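Local structure of geranyltranstransferase (Marinomonas sp. MED121, 4F62) at residues Leu52-Ala57 with Leu66-Ala71; Gln58-Ile63 with Met191-Thr196; Leu24-Pro29 with Ala36-Leu41. The protein probably catalyses the head-to-tail condensation of isopentenyl diphosphate with allylic diphosphates to build short polyprenyl diphosphates, as in farnesyl diphosphate synthases. One frame throughout, in Å; residues are numbered along the deposited sequence. Where two conformers were deposited one is given.

Contact 1: Leu52-Ala57 with Leu66-Ala71; sequences LTYASA and LTDASA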
ATOM      1  N   LEU A  52       6.023 -10.198 -17.978  1.00 36.23           N
ATOM      2  CA  LEU A  52       6.306  -8.947 -18.680  1.00 34.92           C
ATOM      3  C   LEU A  52       7.471  -8.202 -18.042  1.00 36.30           C
ATOM      4  O   LEU A  52       8.297  -7.620 -18.740  1.00 38.68           O
ATOM      5  CB  LEU A  52       5.079  -8.030 -18.656  1.00 31.97           C
ATOM      6  CG  LEU A  52       3.913  -8.433 -19.558  1.00 39.95           C
ATOM      7  CD1 LEU A  52       2.704  -7.563 -19.227  1.00 38.95           C
ATOM      8  CD2 LEU A  52       4.296  -8.303 -21.038  1.00 36.09           C
ATOM      9  N   THR A  53       7.527  -8.203 -16.713  1.00 32.05           N
ATOM     10  CA  THR A  53       8.588  -7.499 -15.991  1.00 32.72           C
ATOM     11  C   THR A  53       9.956  -8.089 -16.315  1.00 40.43           C
ATOM     12  O   THR A  53      10.906  -7.364 -16.646  1.00 36.85           O
ATOM     13  CB  THR A  53       8.350  -7.555 -14.475  1.00 37.25           C
ATOM     14  OG1 THR A  53       7.008  -7.130 -14.202  1.00 35.64           O
ATOM     15  CG2 THR A  53       9.335  -6.635 -13.720  1.00 34.32           C
ATOM     16  N   TYR A  54      10.063  -9.410 -16.234  1.00 38.74           N
ATOM     17  CA  TYR A  54      11.341 -10.052 -16.512  1.00 38.59           C
ATOM     18  C   TYR A  54      11.706  -9.896 -17.983  1.00 37.30           C
ATOM     19  O   TYR A  54      12.888  -9.758 -18.313  1.00 34.83           O
ATOM     20  CB  TYR A  54      11.303 -11.535 -16.148  1.00 35.01           C
ATOM     21  CG  TYR A  54      11.262 -11.812 -14.664  1.00 42.77           C
ATOM     22  CD1 TYR A  54      12.333 -11.471 -13.840  1.00 41.40           C
ATOM     23  CD2 TYR A  54      10.164 -12.442 -14.085  1.00 40.99           C
ATOM     24  CE1 TYR A  54      12.304 -11.734 -12.469  1.00 41.38           C
ATOM     25  CE2 TYR A  54      10.127 -12.714 -12.714  1.00 43.36           C
ATOM     26  CZ  TYR A  54      11.196 -12.364 -11.915  1.00 40.66           C
ATOM     27  OH  TYR A  54      11.154 -12.643 -10.567  1.00 39.76           O
ATOM     28  N   ALA A  55      10.698  -9.945 -18.862  1.00 33.60           N
ATOM     29  CA  ALA A  55      10.937  -9.850 -20.316  1.00 42.05           C
ATOM     30  C   ALA A  55      11.480  -8.477 -20.693  1.00 42.11           C
ATOM     31  O   ALA A  55      12.353  -8.353 -21.549  1.00 41.43           O
ATOM     32  CB  ALA A  55       9.649 -10.139 -21.110  1.00 38.98           C
ATOM     33  N   SER A  56      10.957  -7.440 -20.052  1.00 36.62           N
ATOM     34  CA  SER A  56      11.398  -6.078 -20.338  1.00 39.44           C
ATOM     35  C   SER A  56      12.807  -5.835 -19.815  1.00 39.51           C
ATOM     36  O   SER A  56      13.618  -5.202 -20.490  1.00 44.89           O
ATOM     37  CB  SER A  56      10.437  -5.064 -19.721  1.00 43.82           C
ATOM     38  OG  SER A  56       9.144  -5.280 -20.245  1.00 58.49           O
ATOM     39  N   ALA A  57      13.095  -6.333 -18.615  1.00 38.46           N
ATOM     40  CA  ALA A  57      14.454  -6.241 -18.073  1.00 42.19           C
ATOM     41  C   ALA A  57      15.450  -6.887 -19.032  1.00 48.77           C
ATOM     42  O   ALA A  57      16.518  -6.337 -19.296  1.00 45.98           O
ATOM     43  CB  ALA A  57      14.543  -6.895 -16.699  1.00 37.72           C
ATOM     44  N   LEU A  66      16.115  -5.912  -8.117  1.00 38.56           N
ATOM     45  CA  LEU A  66      14.934  -5.046  -8.200  1.00 40.20           C
ATOM     46  C   LEU A  66      13.951  -5.485  -9.285  1.00 41.61           C
ATOM     47  O   LEU A  66      12.799  -5.053  -9.285  1.00 35.02           O
ATOM     48  CB  LEU A  66      15.299  -3.555  -8.365  1.00 35.88           C
ATOM     49  CG  LEU A  66      15.960  -2.883  -7.144  1.00 48.58           C
ATOM     50  CD1 LEU A  66      16.317  -1.428  -7.436  1.00 43.79           C
ATOM     51  CD2 LEU A  66      15.049  -2.956  -5.931  1.00 47.09           C
ATOM     52  N   THR A  67      14.381  -6.332 -10.214  1.00 40.66           N
ATOM     53  CA  THR A  67      13.411  -6.898 -11.157  1.00 36.85           C
ATOM     54  C   THR A  67      12.545  -7.916 -10.420  1.00 38.39           C
ATOM     55  O   THR A  67      11.320  -7.982 -10.611  1.00 34.82           O
ATOM     56  CB  THR A  67      14.098  -7.632 -12.325  1.00 40.43           C
ATOM     57  OG1 THR A  67      15.182  -6.845 -12.834  1.00 36.20           O
ATOM     58  CG2 THR A  67      13.099  -7.897 -13.428  1.00 38.90           C
ATOM     59  N   ASP A  68      13.202  -8.740  -9.602  1.00 37.15           N
ATOM     60  CA  ASP A  68      12.491  -9.656  -8.705  1.00 37.78           C
ATOM     61  C   ASP A  68      11.533  -8.903  -7.786  1.00 38.98           C
ATOM     62  O   ASP A  68      10.365  -9.282  -7.654  1.00 36.73           O
ATOM     63  CB  ASP A  68      13.478 -10.464  -7.853  1.00 40.88           C
ATOM     64  CG  ASP A  68      14.110 -11.603  -8.620  1.00 42.68           C
ATOM     65  OD1 ASP A  68      13.420 -12.210  -9.475  1.00 40.26           O
ATOM     66  OD2 ASP A  68      15.298 -11.883  -8.378  1.00 40.88           O
ATOM     67  N   ALA A  69      12.024  -7.838  -7.154  1.00 32.77           N
ATOM     68  CA  ALA A  69      11.169  -7.043  -6.268  1.00 35.20           C
ATOM     69  C   ALA A  69       9.968  -6.455  -7.013  1.00 33.71           C
ATOM     70  O   ALA A  69       8.833  -6.451  -6.510  1.00 35.89           O
ATOM     71  CB  ALA A  69      11.983  -5.940  -5.591  1.00 34.00           C
ATOM     72  N   SER A  70      10.194  -5.975  -8.230  1.00 34.66           N
ATOM     73  CA  SER A  70       9.087  -5.412  -9.020  1.00 32.98           C
ATOM     74  C   SER A  70       8.070  -6.462  -9.433  1.00 35.21           C
ATOM     75  O   SER A  70       6.843  -6.243  -9.336  1.00 35.22           O
ATOM     76  CB  SER A  70       9.624  -4.725 -10.279  1.00 34.66           C
ATOM     77  OG  SER A  70      10.539  -3.689  -9.943  1.00 37.26           O
ATOM     78  N   ALA A  71       8.575  -7.591  -9.934  1.00 36.58           N
ATOM     79  CA  ALA A  71       7.694  -8.627 -10.440  1.00 36.59           C
ATOM     80  C   ALA A  71       6.836  -9.105  -9.289  1.00 37.46           C
ATOM     81  O   ALA A  71       5.626  -9.263  -9.433  1.00 34.83           O
ATOM     82  CB  ALA A  71       8.502  -9.787 -11.023  1.00 32.17           C
TER
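In this all-helical isoprenoid synthase fold, helix 48-60 and helix 65-86 follow each other in the chain and pack antiparallel. Here Thr53, Tyr54 and Ala57 of the first helix meet Thr67, Asp68, Ser70 and Ala71 of the second. The axes of the two short segments approach to 9.3 Å, with 152° between their directions. Thr53 CB lies 4.1 Å from Ala71 CB. Thr53 CG2 stands anti to the backbone N (the OG1 torsion is -51°), and this points the methyl across the interface. Thr53 CG2 rests 3.9 Å from Ser70 CB and as far from Thr67 O. Thr53 OG1 stays with its own helix and bonds to the carbonyl of Arg49. The methyl of Thr67 fits between Tyr54 and Ala57, with Thr67 CG2 3.7 Å from Tyr54 CD1 and equally far from Ala57 CB. Farther along the same side of the ring, Ala71 CB sits 3.8 Å from Tyr54 CE2. The phenol oxygen reaches Asp68, the residue after Thr67. Tyr54 OH donates to Asp68 OD1 at 2.6 Å, using the anti lone pair of that oxygen. The carboxylate oxygen lies at the ring edge, near the ring plane, while the carboxylate plane is turned 71° from the ring. Asp68 OD1 also forms a salt bridge with Arg15 of helix 5-23. A buried carboxylate oxygen is thus met by a phenol and a guanidinium group, which would favour the charged form of Asp68 and ties three helices together.

Contact 2: Gln58-Ile63 with Met191-Thr196; sequences QLVGDI and MGALST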
ATOM      1  N   GLN A  58      15.091  -8.054 -19.558  1.00 51.17           N
ATOM      2  CA  GLN A  58      15.953  -8.778 -20.488  1.00 54.41           C
ATOM      3  C   GLN A  58      16.161  -8.021 -21.784  1.00 48.54           C
ATOM      4  O   GLN A  58      17.248  -8.029 -22.353  1.00 63.84           O
ATOM      5  CB  GLN A  58      15.351 -10.138 -20.803  1.00 60.58           C
ATOM      6  CG  GLN A  58      15.657 -11.176 -19.779  1.00 63.06           C
ATOM      7  CD  GLN A  58      15.676 -12.549 -20.385  1.00 59.34           C
ATOM      8  OE1 GLN A  58      15.009 -12.801 -21.393  1.00 56.40           O
ATOM      9  NE2 GLN A  58      16.459 -13.445 -19.793  1.00 51.83           N
ATOM     10  N   LEU A  59      15.105  -7.373 -22.251  1.00 53.97           N
ATOM     11  CA  LEU A  59      15.186  -6.551 -23.447  1.00 56.17           C
ATOM     12  C   LEU A  59      16.318  -5.528 -23.354  1.00 61.55           C
ATOM     13  O   LEU A  59      17.156  -5.448 -24.253  1.00 63.18           O
ATOM     14  CB  LEU A  59      13.865  -5.828 -23.670  1.00 56.77           C
ATOM     15  CG  LEU A  59      13.762  -5.053 -24.979  1.00 60.69           C
ATOM     16  CD1 LEU A  59      13.643  -6.031 -26.125  1.00 65.35           C
ATOM     17  CD2 LEU A  59      12.581  -4.120 -24.952  1.00 55.20           C
ATOM     18  N   VAL A  60      16.368  -4.773 -22.253  1.00 48.44           N
ATOM     19  CA  VAL A  60      17.255  -3.609 -22.187  1.00 46.89           C
ATOM     20  C   VAL A  60      18.537  -3.800 -21.370  1.00 52.89           C
ATOM     21  O   VAL A  60      19.462  -2.986 -21.451  1.00 55.50           O
ATOM     22  CB  VAL A  60      16.511  -2.364 -21.675  1.00 47.50           C
ATOM     23  CG1 VAL A  60      15.302  -2.070 -22.557  1.00 45.32           C
ATOM     24  CG2 VAL A  60      16.084  -2.574 -20.237  1.00 48.23           C
ATOM     25  N   GLY A  61      18.589  -4.864 -20.581  1.00 51.06           N
ATOM     26  CA  GLY A  61      19.761  -5.143 -19.776  1.00 56.80           C
ATOM     27  C   GLY A  61      19.702  -6.523 -19.156  1.00 59.42           C
ATOM     28  O   GLY A  61      19.441  -7.514 -19.842  1.00 60.92           O
ATOM     29  N   ASP A  62      19.927  -6.590 -17.850  1.00 57.54           N
ATOM     30  CA  ASP A  62      19.915  -7.870 -17.166  1.00 55.60           C
ATOM     31  C   ASP A  62      18.906  -7.904 -16.012  1.00 47.47           C
ATOM     32  O   ASP A  62      18.695  -6.903 -15.331  1.00 45.78           O
ATOM     33  CB  ASP A  62      21.325  -8.202 -16.691  1.00 65.20           C
ATOM     34  CG  ASP A  62      22.344  -8.160 -17.833  1.00 74.98           C
ATOM     35  OD1 ASP A  62      22.087  -8.788 -18.889  1.00 76.24           O
ATOM     36  OD2 ASP A  62      23.381  -7.483 -17.682  1.00 78.62           O
ATOM     37  N   ILE A  63      18.260  -9.054 -15.832  1.00 47.35           N
ATOM     38  CA  ILE A  63      17.368  -9.267 -14.699  1.00 51.35           C
ATOM     39  C   ILE A  63      18.163  -9.088 -13.402  1.00 50.58           C
ATOM     40  O   ILE A  63      19.264  -9.629 -13.259  1.00 46.53           O
ATOM     41  CB  ILE A  63      16.726 -10.676 -14.738  1.00 44.99           C
ATOM     42  CG1 ILE A  63      15.807 -10.816 -15.959  1.00 45.14           C
ATOM     43  CG2 ILE A  63      15.938 -10.923 -13.457  1.00 40.93           C
ATOM     44  CD1 ILE A  63      15.376 -12.264 -16.277  1.00 38.65           C
ATOM     45  N   MET A 191       8.673  -0.897 -15.060  1.00 36.63           N
ATOM     46  CA  MET A 191       9.485  -1.264 -13.903  1.00 35.26           C
ATOM     47  C   MET A 191      10.543  -2.307 -14.233  1.00 33.89           C
ATOM     48  O   MET A 191      11.652  -2.235 -13.725  1.00 37.70           O
ATOM     49  CB  MET A 191       8.610  -1.741 -12.745  1.00 33.78           C
ATOM     50  CG  MET A 191       7.693  -0.640 -12.185  1.00 32.14           C
ATOM     51  SD  MET A 191       6.490  -1.329 -11.034  1.00 37.96           S
ATOM     52  CE  MET A 191       7.511  -1.571  -9.574  1.00 34.64           C
ATOM     53  N   GLY A 192      10.189  -3.274 -15.075  1.00 38.05           N
ATOM     54  CA  GLY A 192      11.143  -4.268 -15.520  1.00 33.79           C
ATOM     55  C   GLY A 192      12.368  -3.623 -16.132  1.00 34.76           C
ATOM     56  O   GLY A 192      13.499  -3.901 -15.717  1.00 37.33           O
ATOM     57  N   ALA A 193      12.136  -2.754 -17.113  1.00 39.05           N
ATOM     58  CA  ALA A 193      13.212  -2.043 -17.810  1.00 36.98           C
ATOM     59  C   ALA A 193      14.014  -1.141 -16.862  1.00 36.83           C
ATOM     60  O   ALA A 193      15.255  -1.170 -16.840  1.00 40.62           O
ATOM     61  CB  ALA A 193      12.620  -1.233 -18.955  1.00 34.11           C
ATOM     62  N   LEU A 194      13.311  -0.340 -16.071  1.00 39.52           N
ATOM     63  CA  LEU A 194      13.979   0.508 -15.071  1.00 38.29           C
ATOM     64  C   LEU A 194      14.831  -0.302 -14.092  1.00 39.11           C
ATOM     65  O   LEU A 194      15.929   0.114 -13.725  1.00 41.87           O
ATOM     66  CB  LEU A 194      12.951   1.345 -14.294  1.00 40.83           C
ATOM     67  CG  LEU A 194      12.235   2.479 -15.043  1.00 37.32           C
ATOM     68  CD1 LEU A 194      10.951   2.861 -14.311  1.00 36.59           C
ATOM     69  CD2 LEU A 194      13.154   3.705 -15.157  1.00 40.71           C
ATOM     70  N   SER A 195      14.346  -1.477 -13.691  1.00 35.36           N
ATOM     71  CA  SER A 195      15.027  -2.254 -12.651  1.00 36.94           C
ATOM     72  C   SER A 195      16.420  -2.685 -13.085  1.00 37.67           C
ATOM     73  O   SER A 195      17.230  -3.075 -12.247  1.00 37.33           O
ATOM     74  CB  SER A 195      14.215  -3.491 -12.255  1.00 39.31           C
ATOM     75  OG  SER A 195      14.307  -4.503 -13.249  1.00 39.75           O
ATOM     76  N   THR A 196      16.701  -2.598 -14.387  1.00 38.94           N
ATOM     77  CA  THR A 196      18.037  -2.939 -14.913  1.00 43.06           C
ATOM     78  C   THR A 196      19.083  -1.869 -14.624  1.00 47.21           C
ATOM     79  O   THR A 196      20.286  -2.143 -14.674  1.00 47.09           O
ATOM     80  CB  THR A 196      18.036  -3.118 -16.437  1.00 40.42           C
ATOM     81  OG1 THR A 196      17.809  -1.841 -17.045  1.00 40.01           O
ATOM     82  CG2 THR A 196      16.950  -4.091 -16.874  1.00 40.49           C
TER
HETATM   83  O   HOH W   1      21.423  -4.348 -16.195  1.00 52.89           O
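The backbones come closest where helix 48-60 ends, with Gly61 CA 5.6 Å from Thr196 CA and Val60 CA 6.2 Å from Ala193 CA. Gly61 is the first residue after the helix to leave helical angles, and the chain turns there, its bare backbone passing close to Thr196. Val60 and Thr196 carry the side-chain contact and cross at about a right angle. Val60 CG2 sits between its own backbone N and carbonyl carbon (the CG1 torsion is -57°), facing the other segment. Val60 CG2 touches Thr196 OG1 at 3.7 Å and Ala193 CB at 3.9 Å. Thr196 CG2 lies on the loop side, 3.7 Å from Asp62 O. The threonine hydroxyl turns back to its own chain: Thr196 OG1 donates to Ala193 O at 2.6 Å, nearly in line with the C=O bond. The same carbonyl also accepts from Thr196 N, and Thr196 OG1 is further bonded to Gln198 N. No direct hydrogen bond joins the two segments. A water does so instead, accepting from Asp62 N at 3.2 Å and donating to Thr196 O at 2.9 Å. The contact lies near the surface, joining the C-terminal end of helix 48-60 to the end region of helix 170-194. Helix 201-226 packs alongside, with Gln203 against Val60 and both Leu204 and Leu207 against Ala193. Ser195 faces helix 65-86, where it touches Leu66.

Contact 3: Leu24-Pro29 with Ala36-Leu41; sequences LSDYAP and AMRYSL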
ATOM      1  N   LEU A  24       7.981 -13.552   1.812  1.00 43.26           N
ATOM      2  CA  LEU A  24       6.876 -13.601   2.767  1.00 48.04           C
ATOM      3  C   LEU A  24       7.356 -14.388   3.982  1.00 52.12           C
ATOM      4  O   LEU A  24       6.943 -15.526   4.195  1.00 56.29           O
ATOM      5  CB  LEU A  24       5.623 -14.251   2.158  1.00 47.26           C
ATOM      6  CG  LEU A  24       4.302 -14.038   2.922  1.00 50.38           C
ATOM      7  CD1 LEU A  24       4.022 -12.556   3.105  1.00 41.89           C
ATOM      8  CD2 LEU A  24       3.125 -14.688   2.212  1.00 54.16           C
ATOM      9  N   SER A  25       8.240 -13.768   4.764  1.00 50.14           N
ATOM     10  CA  SER A  25       8.908 -14.422   5.889  1.00 58.14           C
ATOM     11  C   SER A  25       7.936 -14.753   7.020  1.00 59.77           C
ATOM     12  O   SER A  25       6.963 -14.026   7.272  1.00 50.67           O
ATOM     13  CB  SER A  25      10.021 -13.525   6.431  1.00 58.40           C
ATOM     14  OG  SER A  25       9.492 -12.264   6.817  1.00 51.70           O
ATOM     15  N   ASP A  26       8.207 -15.858   7.700  1.00 55.94           N
ATOM     16  CA  ASP A  26       7.375 -16.295   8.811  1.00 61.86           C
ATOM     17  C   ASP A  26       7.372 -15.293   9.966  1.00 54.36           C
ATOM     18  O   ASP A  26       8.395 -14.689  10.296  1.00 52.00           O
ATOM     19  CB  ASP A  26       7.820 -17.679   9.307  1.00 73.99           C
ATOM     20  CG  ASP A  26       7.360 -18.797   8.394  1.00 84.25           C
ATOM     21  OD1 ASP A  26       6.420 -18.569   7.605  1.00 83.74           O
ATOM     22  OD2 ASP A  26       7.927 -19.906   8.477  1.00 95.56           O
ATOM     23  N   TYR A  27       6.198 -15.122  10.565  1.00 52.55           N
ATOM     24  CA  TYR A  27       6.029 -14.243  11.713  1.00 55.48           C
ATOM     25  C   TYR A  27       4.830 -14.752  12.511  1.00 56.40           C
ATOM     26  O   TYR A  27       3.686 -14.565  12.101  1.00 56.49           O
ATOM     27  CB  TYR A  27       5.821 -12.806  11.241  1.00 55.12           C
ATOM     28  CG  TYR A  27       5.690 -11.819  12.368  1.00 59.94           C
ATOM     29  CD1 TYR A  27       6.632 -11.771  13.387  1.00 63.04           C
ATOM     30  CD2 TYR A  27       4.626 -10.939  12.415  1.00 52.11           C
ATOM     31  CE1 TYR A  27       6.510 -10.868  14.425  1.00 64.28           C
ATOM     32  CE2 TYR A  27       4.498 -10.035  13.437  1.00 51.71           C
ATOM     33  CZ  TYR A  27       5.437  -9.999  14.440  1.00 58.56           C
ATOM     34  OH  TYR A  27       5.301  -9.089  15.464  1.00 58.89           O
ATOM     35  N   ALA A  28       5.105 -15.424  13.628  1.00 51.35           N
ATOM     36  CA  ALA A  28       4.078 -16.164  14.375  1.00 58.89           C
ATOM     37  C   ALA A  28       2.735 -15.459  14.659  1.00 59.66           C
ATOM     38  O   ALA A  28       1.681 -16.079  14.513  1.00 67.01           O
ATOM     39  CB  ALA A  28       4.663 -16.763  15.672  1.00 59.93           C
ATOM     40  N   PRO A  29       2.762 -14.182  15.093  1.00 59.15           N
ATOM     41  CA  PRO A  29       1.477 -13.493  15.273  1.00 59.61           C
ATOM     42  C   PRO A  29       0.667 -13.427  13.980  1.00 55.02           C
ATOM     43  O   PRO A  29      -0.563 -13.437  14.019  1.00 59.65           O
ATOM     44  CB  PRO A  29       1.901 -12.082  15.693  1.00 52.71           C
ATOM     45  CG  PRO A  29       3.197 -12.302  16.426  1.00 54.66           C
ATOM     46  CD  PRO A  29       3.885 -13.393  15.644  1.00 57.06           C
ATOM     47  N   ALA A  36      -4.024 -16.907   4.724  1.00 49.05           N
ATOM     48  CA  ALA A  36      -4.928 -16.312   3.750  1.00 53.20           C
ATOM     49  C   ALA A  36      -4.164 -15.643   2.608  1.00 51.99           C
ATOM     50  O   ALA A  36      -4.550 -15.762   1.444  1.00 50.86           O
ATOM     51  CB  ALA A  36      -5.850 -15.315   4.426  1.00 54.71           C
ATOM     52  N   MET A  37      -3.086 -14.937   2.945  1.00 43.46           N
ATOM     53  CA  MET A  37      -2.253 -14.279   1.942  1.00 42.28           C
ATOM     54  C   MET A  37      -1.693 -15.286   0.961  1.00 44.27           C
ATOM     55  O   MET A  37      -1.745 -15.080  -0.251  1.00 49.72           O
ATOM     56  CB  MET A  37      -1.099 -13.515   2.599  1.00 39.65           C
ATOM     57  CG  MET A  37      -1.496 -12.183   3.223  1.00 42.92           C
ATOM     58  SD  MET A  37      -0.133 -11.433   4.152  1.00 43.63           S
ATOM     59  CE  MET A  37       0.758 -10.566   2.857  1.00 35.28           C
ATOM     60  N   ARG A  38      -1.156 -16.379   1.492  0.66 48.63           N
ATOM     61  CA  ARG A  38      -0.551 -17.422   0.671  0.66 53.51           C
ATOM     62  C   ARG A  38      -1.579 -18.143  -0.192  0.66 54.83           C
ATOM     63  O   ARG A  38      -1.292 -18.500  -1.335  0.66 53.58           O
ATOM     64  CB  ARG A  38       0.199 -18.438   1.543  0.66 59.13           C
ATOM     65  CG  ARG A  38       1.501 -17.901   2.135  0.66 63.17           C
ATOM     66  CD  ARG A  38       2.308 -18.993   2.820  0.66 69.98           C
ATOM     67  NE  ARG A  38       3.572 -18.480   3.346  0.66 73.15           N
ATOM     68  CZ  ARG A  38       3.839 -18.311   4.640  0.66 75.98           C
ATOM     69  NH1 ARG A  38       5.018 -17.830   5.017  0.66 76.14           N
ATOM     70  NH2 ARG A  38       2.935 -18.631   5.559  0.66 77.04           N
ATOM     71  N   TYR A  39      -2.766 -18.369   0.364  1.00 56.81           N
ATOM     72  CA  TYR A  39      -3.837 -19.055  -0.359  1.00 57.52           C
ATOM     73  C   TYR A  39      -4.165 -18.286  -1.638  1.00 55.02           C
ATOM     74  O   TYR A  39      -4.413 -18.876  -2.679  1.00 54.16           O
ATOM     75  CB  TYR A  39      -5.091 -19.219   0.512  1.00 61.89           C
ATOM     76  CG  TYR A  39      -6.254 -19.837  -0.232  1.00 76.17           C
ATOM     77  CD1 TYR A  39      -6.170 -21.131  -0.733  1.00 84.14           C
ATOM     78  CD2 TYR A  39      -7.433 -19.128  -0.441  1.00 78.78           C
ATOM     79  CE1 TYR A  39      -7.224 -21.709  -1.422  1.00 92.34           C
ATOM     80  CE2 TYR A  39      -8.499 -19.698  -1.132  1.00 87.12           C
ATOM     81  CZ  TYR A  39      -8.385 -20.991  -1.618  1.00 95.20           C
ATOM     82  OH  TYR A  39      -9.427 -21.576  -2.305  1.00101.20           O
ATOM     83  N   SER A  40      -4.110 -16.962  -1.554  1.00 52.78           N
ATOM     84  CA  SER A  40      -4.407 -16.109  -2.702  1.00 62.14           C
ATOM     85  C   SER A  40      -3.241 -15.929  -3.680  1.00 59.58           C
ATOM     86  O   SER A  40      -3.442 -15.913  -4.899  1.00 60.45           O
ATOM     87  CB  SER A  40      -4.915 -14.747  -2.228  1.00 62.55           C
ATOM     88  OG  SER A  40      -6.207 -14.877  -1.653  1.00 68.46           O
ATOM     89  N   LEU A  41      -2.030 -15.787  -3.152  1.00 48.69           N
ATOM     90  CA  LEU A  41      -0.853 -15.637  -4.002  1.00 47.43           C
ATOM     91  C   LEU A  41      -0.545 -16.881  -4.814  1.00 50.09           C
ATOM     92  O   LEU A  41      -0.041 -16.766  -5.927  1.00 55.59           O
ATOM     93  CB  LEU A  41       0.387 -15.285  -3.172  1.00 45.12           C
ATOM     94  CG  LEU A  41       0.731 -13.822  -2.945  1.00 44.84           C
ATOM     95  CD1 LEU A  41       1.916 -13.717  -1.988  1.00 39.99           C
ATOM     96  CD2 LEU A  41       1.043 -13.142  -4.278  1.00 42.09           C
TER
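Arg38 reaches from helix 31-41 to Leu24 and Asp26, in the loop that follows helix 5-23. From CB the chain leaves with CG anti to the carbonyl carbon (chi1 -72°) and runs extended to NE. Arg38 CG packs 3.6 Å from Leu24 CD2, and the same methyl lies 4.0 Å from Arg38 NE. NE also has a long, weak ion pair with Glu21. At the tip, NH1 does the polar work. Arg38 NH1 donates to Asp26 OD1 at 3.0 Å in a salt bridge, with an N-H...O angle of 141°. The carboxylate oxygen lies at the guanidinium edge, 26° out of its plane, and the two flat groups are nearly perpendicular. Arg38 NH1 also makes a weak hydrogen bond to Leu24 O at 3.1 Å. The salt bridge is the main polar link. These bonds belong to the conformer described; a second was deposited, so they may not be permanent. The other leucine methyl, Leu24 CD1, meets Met37 CE at 3.8 Å, the methionine chain being bent at chi3. Asp26 is exposed, whereas Leu24 and Met37 are buried. Helix 108-126 packs against this apolar side, with Phe121 on Leu24, Ala117 on Met37 and Leu118 on Leu41. The loop also lies at the dimer interface, where Ser25 O accepts from Arg150 of the second subunit and Tyr27 OH bonds to His179 of that subunit.

How the contacts relate
Contacts 1 and 2 form one continuous region, with centres 7 Å apart and both using helix 48-60. A probable hydrogen bond, Thr67 OG1 to Ser195 OG at 2.5 Å, joins them. Packing adds to it: Ala57 CB lies 3.3 Å from Gly192 O. Helix 170-194 therefore packs beside the pair of helices in contact 1. Contact 3 is separate, its centre 22 Å from that of contact 1 and 28 Å from that of contact 2. It alone touches the second subunit. No ligand lies in these contacts. In this family an aspartate-rich motif that binds diphosphate through magnesium probably lies near the C-terminal end of helix 65-86, whereas contact 1 lies at its N-terminal end.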